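Local coordinates for protein extracellular ligand-binding receptor (Desulfitobacterium hafniense, PDB 4Q6B) that probably serves as the substrate-binding component of an ABC transporter for amino acids and holds leucine in its ligand pocket, at residues Gly141-Val146 with Gly197-Phe202. Numbering follows the deposited sequence.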
# COMPACT_ATOMS: atom_id res chain seq x y z
N GLY A 141 -24.74 5.66 5.34
CA GLY A 141 -25.59 6.72 5.88
C GLY A 141 -24.80 7.93 6.40
O GLY A 141 -25.38 8.79 7.07
N HIS A 142 -23.51 8.02 6.09
CA HIS A 142 -22.79 9.22 6.45
C HIS A 142 -23.19 10.39 5.58
O HIS A 142 -23.36 10.24 4.39
CB HIS A 142 -21.29 8.99 6.39
CG HIS A 142 -20.82 8.07 7.46
ND1 HIS A 142 -20.37 8.52 8.67
CD2 HIS A 142 -20.79 6.72 7.52
CE1 HIS A 142 -20.05 7.48 9.43
NE2 HIS A 142 -20.29 6.38 8.74
N GLU A 143 -23.33 11.56 6.20
CA GLU A 143 -23.69 12.77 5.48
C GLU A 143 -22.82 13.99 5.78
O GLU A 143 -22.72 14.89 4.95
CB GLU A 143 -25.15 13.16 5.76
CG GLU A 143 -26.13 12.03 5.47
CD GLU A 143 -27.56 12.48 5.27
OE1 GLU A 143 -27.87 13.64 5.58
OE2 GLU A 143 -28.36 11.66 4.80
N ARG A 144 -22.31 14.08 7.02
CA ARG A 144 -21.57 15.27 7.50
C ARG A 144 -20.32 14.77 8.23
O ARG A 144 -20.43 14.17 9.28
CB ARG A 144 -22.44 16.08 8.47
CG ARG A 144 -23.81 16.48 7.92
CD ARG A 144 -24.46 17.72 8.59
NE ARG A 144 -24.47 18.78 7.58
CZ ARG A 144 -24.16 20.06 7.76
NH1 ARG A 144 -23.84 20.53 8.97
NH2 ARG A 144 -24.19 20.88 6.72
N MSE A 145 -19.13 14.98 7.66
CA MSE A 145 -17.94 14.36 8.24
C MSE A 145 -16.85 15.41 8.50
O MSE A 145 -16.86 16.53 7.96
CB MSE A 145 -17.41 13.24 7.32
CG MSE A 145 -18.34 12.01 7.28
SE MSE A 145 -17.55 10.62 6.25
CE MSE A 145 -16.04 10.18 7.44
N VAL A 146 -15.89 15.03 9.34
CA VAL A 146 -14.72 15.88 9.66
C VAL A 146 -13.46 15.21 9.12
O VAL A 146 -13.37 13.99 9.12
CB VAL A 146 -14.58 16.09 11.19
CG1 VAL A 146 -13.22 16.71 11.58
CG2 VAL A 146 -15.69 17.03 11.72
N GLY A 197 -23.44 18.66 13.38
CA GLY A 197 -24.10 17.41 13.05
C GLY A 197 -23.16 16.33 12.56
O GLY A 197 -23.58 15.47 11.79
N MSE A 198 -21.92 16.36 13.03
CA MSE A 198 -20.92 15.39 12.60
C MSE A 198 -21.33 13.96 12.81
O MSE A 198 -21.84 13.61 13.88
CB MSE A 198 -19.59 15.59 13.36
CG MSE A 198 -18.58 14.46 13.09
SE MSE A 198 -16.97 14.70 14.25
CE MSE A 198 -17.77 14.32 15.99
N ASP A 199 -21.05 13.10 11.82
CA ASP A 199 -21.36 11.67 11.98
C ASP A 199 -20.19 10.75 11.72
O ASP A 199 -20.34 9.53 11.75
CB ASP A 199 -22.59 11.26 11.13
CG ASP A 199 -22.41 11.53 9.65
OD1 ASP A 199 -23.42 11.93 9.00
OD2 ASP A 199 -21.31 11.30 9.10
N GLY A 200 -19.01 11.31 11.46
CA GLY A 200 -17.84 10.48 11.25
C GLY A 200 -16.62 11.33 11.05
O GLY A 200 -16.73 12.50 10.66
N ILE A 201 -15.45 10.74 11.30
CA ILE A 201 -14.16 11.40 11.07
C ILE A 201 -13.28 10.56 10.15
O ILE A 201 -13.07 9.35 10.42
CB ILE A 201 -13.41 11.64 12.39
CG1 ILE A 201 -14.23 12.53 13.29
CG2 ILE A 201 -12.07 12.33 12.13
CD1 ILE A 201 -13.77 12.57 14.78
N PHE A 202 -12.77 11.20 9.10
CA PHE A 202 -11.75 10.58 8.27
C PHE A 202 -10.37 11.11 8.68
O PHE A 202 -10.13 12.32 8.70
CB PHE A 202 -11.99 10.91 6.81
CG PHE A 202 -10.99 10.29 5.90
CD1 PHE A 202 -10.88 8.93 5.80
CD2 PHE A 202 -10.10 11.09 5.20
CE1 PHE A 202 -9.92 8.34 4.98
CE2 PHE A 202 -9.13 10.52 4.36
CZ PHE A 202 -9.04 9.14 4.26
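Asp199 reaches the loop before strand 144-149 with its carboxylate, CG lying between the backbone N and the carbonyl carbon (chi1 59°). OD1 takes two backbone N-H groups: Glu143 N at 2.8 Å, on the syn side and near the carboxylate plane, and Arg144 N at 3.1 Å, from above that plane. OD2 accepts a hydrogen bond from His142 ND1 at 3.0 Å; the imidazole is turned 78° against the carboxylate, ND1 approaching from above the carboxylate plane while OD2 lies at the ring edge. An alanine in place of Asp199 would probably leave the N-H groups of Glu143 and Arg144 without this acceptor and the imidazole freer to turn.

Backbone bonds carry the pairing onward: Asp199 N to Arg144 O (2.8 Å), Val146 N to Gly200 O (3.0 Å) and Phe202 N to Val146 O (2.9 Å), the last two joining parallel neighbours in the mixed sheet of one alpha/beta lobe of this periplasmic binding protein. Arg144 NH1 is hydrogen-bonded to Phe196 O.

Apolar contacts divide between the sheet's faces. Val146 CG2 rests on the selenium of Met198 at 3.7 Å, while its CB faces Ile201 CG1, and Trp193 of helix 183-195 covers this side. On the face of Met145, its bent end brings CE to Phe202 CB at 4.2 Å.

Three donors thus converge on one carboxylate just ahead of the parallel pairing, an arrangement likely to stabilise its negative charge while tying the loop after helix 126-139 to the segment leading into strand 200-204.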